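Local coordinates for protein CbsA (Xanthomonas oryzae pv. oryzae, PDB 5XYH) that hydrolyses cellulose as a family 6 exoglucanase of the plant cell-wall-degrading kind, probably releasing cellobiose from non-reducing chain ends, at residues I124-A132 against Y177-V188; I194-W202 against Y263-Y274. One frame throughout, in Å; residues are numbered along the deposited sequence.

Following the chain from the N terminus, the first segment met lies on helix 113-131, and contact 1 closes when the end of helix 170-183 and the turn after it return to pack on 124-132. The loop so closed holds strand 140-145 and helices 150-155 and 160-167. Strand 188-193 then leads from the last residue of contact 1 into contact 2, where 194-202 is later met by 263-274. The contacts follow in series and neither nest nor cross. Their centres lie about 31 Å apart and their nearest atoms about 11 Å apart: contact 1 joins two outer helices, contact 2 the loop after strand 188-193 to the loop and first helical turn that end the excursion after strand 229-232.

Contact 1 (I124-A132 against Y177-V188)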
# COMPACT_ATOMS: atom_id res chain seq x y z
N ILE A 124 11.68 -14.84 5.63
CA ILE A 124 11.21 -14.41 6.95
C ILE A 124 12.28 -14.61 8.02
O ILE A 124 12.53 -13.72 8.84
CB ILE A 124 9.90 -15.13 7.34
CG1 ILE A 124 8.73 -14.73 6.42
CG2 ILE A 124 9.56 -14.80 8.78
CD1 ILE A 124 8.42 -13.24 6.39
N ASP A 125 12.91 -15.79 8.06
CA ASP A 125 13.90 -16.05 9.10
C ASP A 125 15.07 -15.06 9.03
O ASP A 125 15.53 -14.57 10.07
CB ASP A 125 14.41 -17.49 9.01
CG ASP A 125 13.43 -18.52 9.61
OD1 ASP A 125 12.36 -18.13 10.13
OD2 ASP A 125 13.72 -19.73 9.52
N VAL A 126 15.53 -14.74 7.82
CA VAL A 126 16.66 -13.83 7.65
C VAL A 126 16.27 -12.42 8.07
O VAL A 126 17.03 -11.73 8.77
CB VAL A 126 17.18 -13.87 6.20
CG1 VAL A 126 18.20 -12.77 5.95
CG2 VAL A 126 17.79 -15.24 5.89
N ILE A 127 15.07 -11.97 7.68
CA ILE A 127 14.57 -10.66 8.12
C ILE A 127 14.46 -10.62 9.64
O ILE A 127 14.90 -9.66 10.29
CB ILE A 127 13.22 -10.34 7.46
CG1 ILE A 127 13.41 -10.21 5.95
CG2 ILE A 127 12.63 -9.06 8.06
CD1 ILE A 127 12.13 -10.18 5.20
N ALA A 128 13.84 -11.65 10.23
CA ALA A 128 13.62 -11.65 11.67
C ALA A 128 14.93 -11.65 12.45
O ALA A 128 15.07 -10.93 13.45
CB ALA A 128 12.77 -12.86 12.06
N SER A 129 15.92 -12.44 12.01
CA SER A 129 17.18 -12.45 12.74
C SER A 129 17.93 -11.14 12.56
O SER A 129 18.59 -10.67 13.50
CB SER A 129 18.05 -13.63 12.31
OG SER A 129 18.43 -13.49 10.95
N THR A 130 17.82 -10.51 11.39
CA THR A 130 18.38 -9.18 11.22
C THR A 130 17.72 -8.17 12.16
O THR A 130 18.40 -7.39 12.83
CB THR A 130 18.25 -8.75 9.76
OG1 THR A 130 18.91 -9.71 8.94
CG2 THR A 130 18.87 -7.37 9.55
N LEU A 131 16.39 -8.17 12.22
CA LEU A 131 15.73 -7.18 13.06
C LEU A 131 15.98 -7.44 14.55
O LEU A 131 15.97 -6.49 15.35
CB LEU A 131 14.22 -7.15 12.78
CG LEU A 131 13.76 -6.77 11.38
CD1 LEU A 131 12.25 -6.88 11.24
CD2 LEU A 131 14.23 -5.36 11.01
N ALA A 132 16.22 -8.69 14.94
CA ALA A 132 16.38 -8.98 16.37
C ALA A 132 17.75 -8.56 16.92
O ALA A 132 17.97 -8.67 18.13
CB ALA A 132 16.15 -10.47 16.63
N TYR A 177 3.25 -17.49 9.75
CA TYR A 177 4.68 -17.60 10.06
C TYR A 177 5.32 -16.22 10.14
O TYR A 177 6.13 -15.95 11.04
CB TYR A 177 5.37 -18.46 9.00
CG TYR A 177 6.78 -18.87 9.34
CD1 TYR A 177 7.02 -20.03 10.07
CD2 TYR A 177 7.86 -18.10 8.94
CE1 TYR A 177 8.30 -20.41 10.39
CE2 TYR A 177 9.16 -18.48 9.26
CZ TYR A 177 9.37 -19.64 9.99
OH TYR A 177 10.65 -20.03 10.30
N ALA A 178 4.99 -15.33 9.19
CA ALA A 178 5.50 -13.97 9.24
C ALA A 178 5.13 -13.30 10.55
O ALA A 178 5.98 -12.73 11.23
CB ALA A 178 4.97 -13.16 8.06
N LEU A 179 3.85 -13.39 10.94
CA LEU A 179 3.43 -12.73 12.18
C LEU A 179 4.13 -13.33 13.39
O LEU A 179 4.60 -12.59 14.26
CB LEU A 179 1.91 -12.79 12.35
CG LEU A 179 1.09 -11.91 11.39
CD1 LEU A 179 -0.38 -12.18 11.60
CD2 LEU A 179 1.40 -10.42 11.54
N ASP A 180 4.24 -14.66 13.45
CA ASP A 180 4.89 -15.31 14.59
C ASP A 180 6.33 -14.83 14.75
O ASP A 180 6.75 -14.42 15.84
CB ASP A 180 4.86 -16.83 14.43
CG ASP A 180 3.58 -17.45 14.96
OD1 ASP A 180 2.87 -16.79 15.75
OD2 ASP A 180 3.28 -18.62 14.60
N LYS A 181 7.10 -14.84 13.66
CA LYS A 181 8.52 -14.56 13.77
C LYS A 181 8.79 -13.08 13.96
O LYS A 181 9.75 -12.71 14.65
CB LYS A 181 9.26 -15.08 12.53
CG LYS A 181 9.14 -16.59 12.35
CD LYS A 181 10.09 -17.33 13.27
CE LYS A 181 11.53 -16.91 12.95
NZ LYS A 181 12.56 -17.80 13.54
N LEU A 182 7.95 -12.22 13.39
CA LEU A 182 8.17 -10.79 13.49
C LEU A 182 7.60 -10.22 14.79
O LEU A 182 8.24 -9.37 15.42
CB LEU A 182 7.57 -10.09 12.27
CG LEU A 182 8.26 -10.48 10.96
CD1 LEU A 182 7.44 -10.02 9.76
CD2 LEU A 182 9.66 -9.91 10.87
N HIS A 183 6.43 -10.71 15.22
CA HIS A 183 5.89 -10.24 16.50
C HIS A 183 6.77 -10.64 17.68
O HIS A 183 6.72 -9.97 18.71
CB HIS A 183 4.47 -10.77 16.72
CG HIS A 183 3.88 -10.36 18.04
ND1 HIS A 183 3.63 -9.04 18.36
CD2 HIS A 183 3.52 -11.09 19.13
CE1 HIS A 183 3.13 -8.97 19.59
NE2 HIS A 183 3.05 -10.20 20.07
N ALA A 184 7.57 -11.69 17.54
CA ALA A 184 8.43 -12.13 18.64
C ALA A 184 9.48 -11.09 19.00
O ALA A 184 10.04 -11.14 20.10
CB ALA A 184 9.12 -13.44 18.25
N ILE A 185 9.78 -10.16 18.11
CA ILE A 185 10.76 -9.10 18.37
C ILE A 185 10.00 -7.91 18.95
O ILE A 185 9.09 -7.38 18.28
CB ILE A 185 11.50 -8.73 17.08
CG1 ILE A 185 11.97 -10.01 16.40
CG2 ILE A 185 12.69 -7.83 17.38
CD1 ILE A 185 12.42 -9.83 14.98
N PRO A 186 10.32 -7.47 20.18
CA PRO A 186 9.39 -6.57 20.90
C PRO A 186 9.32 -5.17 20.33
O PRO A 186 8.33 -4.47 20.59
CB PRO A 186 9.95 -6.56 22.34
CG PRO A 186 11.41 -6.92 22.17
CD PRO A 186 11.47 -7.87 21.01
N ASN A 187 10.32 -4.73 19.57
CA ASN A 187 10.27 -3.41 18.95
C ASN A 187 9.81 -3.48 17.49
O ASN A 187 10.05 -2.55 16.72
CB ASN A 187 11.63 -2.72 19.06
CG ASN A 187 12.75 -3.55 18.49
OD1 ASN A 187 12.77 -4.77 18.63
ND2 ASN A 187 13.70 -2.89 17.83
N VAL A 188 9.14 -4.57 17.11
CA VAL A 188 8.58 -4.73 15.77
C VAL A 188 7.06 -4.63 15.86
O VAL A 188 6.44 -5.27 16.71
CB VAL A 188 9.02 -6.06 15.14
CG1 VAL A 188 8.26 -6.33 13.86
CG2 VAL A 188 10.54 -6.04 14.87
O HOH W 1 15.22 -15.90 12.57
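Ala128 and Leu131 meet Leu182 and Ile185 at the apolar centre. Ile185 presses its CD1 between the two CB atoms of the first pair; Ile185 CD1 is 3.9 Å from Leu131 CB and 3.3 Å from Ala128 O, a carbonyl already bonded to Ala132 N. From the strand side, Leu182 CD2 comes within 4.0 Å of Leu131 CD1, which also touches Val188 CG2. One turn back, the two branches of Ile124 divide the work: CD1 rests on Ala178 CB, whereas CG2, anti to the backbone N, reaches Tyr177 CD2 at 3.7 Å and Lys181 CB. At the polar edge Tyr177 OH donates to Asp125 OD1 (2.6 Å) on the carboxylate's syn side, 16° out of its plane. Lys181, bent at chi2 and chi3, lays CG over one face of the Tyr177 ring, toward its rim, and brings NZ to 3.4 Å from Asp125 OD1 in a salt bridge. A water donates to Asp125 O and accepts weakly from Lys181 NZ. The axes of 124-131 and 177-183 run nearly parallel, 9.4 Å apart at closest and 16° from each other, as expected of adjacent outer helices in the distorted alpha/beta barrel of glycosyl hydrolase family 6.

Contact 2 (I194-W202 against Y263-Y274); sequences IGHSGWLAW and YQWNSVFDESTY
Tyr274, from the first turn of helix 271-284, packs on the loop after strand 188-193 at the C-terminal end of the family 6 alpha/beta barrel's strands, the end at which such enzymes bind their substrate. Its OH donates almost head-on to Ile194 O (2.7 Å, C=O...O angle 167°). Gly198 N lies over one face of the ring, toward the rim, and Gly198 CA is 3.5 Å from Tyr274 CE1. Beside it Glu271, bent at chi2, brings OE2 to 2.7 Å from His196 O, while its OE1 is hydrogen-bonded to Thr232.

Asn266 CG is anti to the backbone N (chi1 180°), which carries the amide across the Trp199 ring, the two planes 44° apart. ND2 lies over that ring and donates to Ser197 O at 3.0 Å, while CB makes a CH-pi contact, 4.0 Å from the centroid of the six-membered ring. Trp202 NE1 donates to Trp265 O (2.9 Å) from well above the carbonyl plane. Trp199 turns its edge to Trp202, CZ3 lying over the middle of one Trp202 face.

Turns and waters set these groups in place. Ser197 OG accepts from Trp199 N in an ST turn. Asn266 OD1 accepts from Val268 N in an Asx turn, which with the ND2 bond holds the amide's rotation from both polar atoms. One water donates to Tyr274 OH and accepts from Leu200 N; another donates to both Gly198 O and Asn266 OD1. Asp270 N-caps the helix, its OD1 taking both Thr273 N (2.8 Å) and Thr273 OG1 (2.7 Å).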
# COMPACT_ATOMS: atom_id res chain seq x y z
N ILE A 194 -4.95 -4.75 4.13
CA ILE A 194 -6.32 -5.20 3.92
C ILE A 194 -6.96 -4.44 2.75
O ILE A 194 -8.11 -4.00 2.81
CB ILE A 194 -7.13 -5.11 5.24
CG1 ILE A 194 -8.45 -5.90 5.17
CG2 ILE A 194 -7.33 -3.67 5.72
CD1 ILE A 194 -9.04 -6.16 6.54
N GLY A 195 -6.20 -4.30 1.66
CA GLY A 195 -6.74 -3.79 0.41
C GLY A 195 -7.16 -2.33 0.51
O GLY A 195 -6.66 -1.56 1.34
N HIS A 196 -8.12 -1.94 -0.34
CA HIS A 196 -8.45 -0.52 -0.46
C HIS A 196 -9.83 -0.21 -1.03
O HIS A 196 -10.36 0.88 -0.81
CB HIS A 196 -7.42 0.16 -1.36
CG HIS A 196 -7.64 -0.15 -2.81
ND1 HIS A 196 -8.38 0.66 -3.64
CD2 HIS A 196 -7.27 -1.22 -3.55
CE1 HIS A 196 -8.42 0.12 -4.85
NE2 HIS A 196 -7.76 -1.02 -4.82
N SER A 197 -10.38 -1.12 -1.84
CA SER A 197 -11.52 -0.77 -2.68
C SER A 197 -12.81 -0.64 -1.87
O SER A 197 -13.73 0.08 -2.28
CB SER A 197 -11.72 -1.82 -3.75
OG SER A 197 -12.14 -3.03 -3.14
N GLY A 198 -12.91 -1.34 -0.76
CA GLY A 198 -14.16 -1.50 -0.07
C GLY A 198 -14.93 -2.75 -0.46
O GLY A 198 -15.94 -3.05 0.19
N TRP A 199 -14.51 -3.48 -1.50
CA TRP A 199 -15.25 -4.67 -1.90
C TRP A 199 -15.16 -5.78 -0.86
O TRP A 199 -16.06 -6.64 -0.81
CB TRP A 199 -14.77 -5.18 -3.26
CG TRP A 199 -15.20 -4.34 -4.44
CD1 TRP A 199 -14.38 -3.69 -5.32
CD2 TRP A 199 -16.54 -4.08 -4.87
NE1 TRP A 199 -15.13 -3.04 -6.27
CE2 TRP A 199 -16.46 -3.26 -6.02
CE3 TRP A 199 -17.81 -4.46 -4.41
CZ2 TRP A 199 -17.59 -2.81 -6.70
CZ3 TRP A 199 -18.95 -4.01 -5.09
CH2 TRP A 199 -18.83 -3.20 -6.22
N LEU A 200 -14.11 -5.77 -0.04
CA LEU A 200 -14.02 -6.71 1.08
C LEU A 200 -15.16 -6.55 2.07
O LEU A 200 -15.52 -7.52 2.75
CB LEU A 200 -12.69 -6.51 1.82
CG LEU A 200 -11.49 -7.26 1.31
CD1 LEU A 200 -10.35 -7.07 2.33
CD2 LEU A 200 -11.86 -8.72 1.14
N ALA A 201 -15.72 -5.35 2.18
CA ALA A 201 -16.78 -5.06 3.14
C ALA A 201 -18.18 -5.20 2.54
O ALA A 201 -19.18 -5.01 3.25
CB ALA A 201 -16.59 -3.65 3.71
N TRP A 202 -18.28 -5.56 1.27
CA TRP A 202 -19.53 -5.47 0.53
C TRP A 202 -20.34 -6.76 0.69
O TRP A 202 -19.84 -7.86 0.40
CB TRP A 202 -19.23 -5.20 -0.94
CG TRP A 202 -20.38 -4.78 -1.77
CD1 TRP A 202 -20.95 -3.53 -1.83
CD2 TRP A 202 -21.09 -5.59 -2.72
NE1 TRP A 202 -21.98 -3.53 -2.75
CE2 TRP A 202 -22.08 -4.78 -3.31
CE3 TRP A 202 -20.99 -6.92 -3.11
CZ2 TRP A 202 -22.96 -5.26 -4.27
CZ3 TRP A 202 -21.87 -7.40 -4.07
CH2 TRP A 202 -22.84 -6.57 -4.64
N TYR A 263 -19.05 3.88 -8.98
CA TYR A 263 -19.01 3.13 -7.73
C TYR A 263 -19.68 1.76 -7.82
O TYR A 263 -19.36 0.89 -7.01
CB TYR A 263 -19.63 3.95 -6.58
CG TYR A 263 -18.80 5.16 -6.21
CD1 TYR A 263 -17.49 5.02 -5.73
CD2 TYR A 263 -19.30 6.44 -6.37
CE1 TYR A 263 -16.72 6.12 -5.42
CE2 TYR A 263 -18.52 7.56 -6.07
CZ TYR A 263 -17.24 7.40 -5.59
OH TYR A 263 -16.47 8.51 -5.28
N GLN A 264 -20.55 1.54 -8.81
CA GLN A 264 -21.15 0.23 -9.08
C GLN A 264 -21.74 -0.40 -7.83
O GLN A 264 -21.50 -1.57 -7.54
CB GLN A 264 -20.14 -0.77 -9.67
CG GLN A 264 -19.15 -0.36 -10.71
CD GLN A 264 -18.39 -1.61 -11.15
OE1 GLN A 264 -17.24 -1.84 -10.72
NE2 GLN A 264 -19.06 -2.46 -11.94
N TRP A 265 -22.50 0.38 -7.08
CA TRP A 265 -23.23 -0.08 -5.90
C TRP A 265 -22.32 -0.29 -4.69
O TRP A 265 -22.72 -0.94 -3.71
CB TRP A 265 -24.02 -1.37 -6.17
CG TRP A 265 -25.09 -1.24 -7.21
CD1 TRP A 265 -25.11 -0.43 -8.31
CD2 TRP A 265 -26.31 -1.99 -7.25
NE1 TRP A 265 -26.27 -0.61 -9.02
CE2 TRP A 265 -27.03 -1.56 -8.39
CE3 TRP A 265 -26.87 -2.97 -6.43
CZ2 TRP A 265 -28.28 -2.09 -8.73
CZ3 TRP A 265 -28.12 -3.50 -6.77
CH2 TRP A 265 -28.80 -3.05 -7.91
N ASN A 266 -21.11 0.26 -4.70
CA ASN A 266 -20.19 0.21 -3.57
C ASN A 266 -20.29 1.52 -2.80
O ASN A 266 -19.90 2.57 -3.31
CB ASN A 266 -18.77 -0.03 -4.09
CG ASN A 266 -17.73 -0.10 -2.98
OD1 ASN A 266 -18.02 0.12 -1.80
ND2 ASN A 266 -16.50 -0.38 -3.38
N SER A 267 -20.77 1.45 -1.55
CA SER A 267 -20.98 2.65 -0.76
C SER A 267 -19.72 3.18 -0.08
O SER A 267 -19.81 4.16 0.68
CB SER A 267 -22.04 2.41 0.32
OG SER A 267 -23.28 2.14 -0.30
N VAL A 268 -18.55 2.58 -0.30
CA VAL A 268 -17.31 3.04 0.31
C VAL A 268 -16.53 3.80 -0.75
O VAL A 268 -15.97 3.20 -1.67
CB VAL A 268 -16.50 1.86 0.89
CG1 VAL A 268 -15.23 2.36 1.53
CG2 VAL A 268 -17.35 1.13 1.95
N PHE A 269 -16.50 5.13 -0.61
CA PHE A 269 -15.96 6.06 -1.60
C PHE A 269 -14.53 6.47 -1.32
O PHE A 269 -13.84 6.94 -2.24
CB PHE A 269 -16.80 7.35 -1.65
CG PHE A 269 -18.20 7.16 -2.18
CD1 PHE A 269 -18.65 5.92 -2.60
CD2 PHE A 269 -19.06 8.25 -2.24
CE1 PHE A 269 -19.95 5.77 -3.07
CE2 PHE A 269 -20.35 8.12 -2.71
CZ PHE A 269 -20.80 6.88 -3.13
N ASP A 270 -14.07 6.35 -0.07
CA ASP A 270 -12.75 6.85 0.30
C ASP A 270 -12.16 5.97 1.41
O ASP A 270 -12.83 5.10 1.98
CB ASP A 270 -12.81 8.33 0.71
CG ASP A 270 -13.80 8.61 1.85
OD1 ASP A 270 -13.80 7.89 2.86
OD2 ASP A 270 -14.57 9.59 1.73
N GLU A 271 -10.88 6.21 1.69
CA GLU A 271 -10.16 5.36 2.64
C GLU A 271 -10.54 5.65 4.08
O GLU A 271 -10.45 4.75 4.93
CB GLU A 271 -8.65 5.52 2.43
CG GLU A 271 -8.21 4.98 1.05
CD GLU A 271 -8.62 3.53 0.85
OE1 GLU A 271 -8.04 2.64 1.53
OE2 GLU A 271 -9.52 3.27 0.02
N SER A 272 -10.95 6.88 4.40
CA SER A 272 -11.40 7.17 5.75
C SER A 272 -12.65 6.37 6.09
O SER A 272 -12.72 5.73 7.14
CB SER A 272 -11.65 8.67 5.92
OG SER A 272 -10.43 9.38 5.91
N THR A 273 -13.64 6.39 5.20
CA THR A 273 -14.83 5.57 5.41
C THR A 273 -14.48 4.08 5.48
O THR A 273 -14.98 3.36 6.36
CB THR A 273 -15.85 5.84 4.29
OG1 THR A 273 -16.05 7.25 4.14
CG2 THR A 273 -17.19 5.16 4.57
N TYR A 274 -13.58 3.62 4.60
CA TYR A 274 -13.19 2.21 4.57
C TYR A 274 -12.58 1.77 5.90
O TYR A 274 -12.94 0.72 6.46
CB TYR A 274 -12.22 1.97 3.41
CG TYR A 274 -11.84 0.51 3.19
CD1 TYR A 274 -12.79 -0.49 3.21
CD2 TYR A 274 -10.51 0.15 2.94
CE1 TYR A 274 -12.45 -1.83 3.01
CE2 TYR A 274 -10.15 -1.18 2.72
CZ TYR A 274 -11.12 -2.17 2.76
OH TYR A 274 -10.79 -3.47 2.56
O HOH W 2 -11.85 -3.91 -0.13
O HOH W 3 -18.36 -2.03 0.33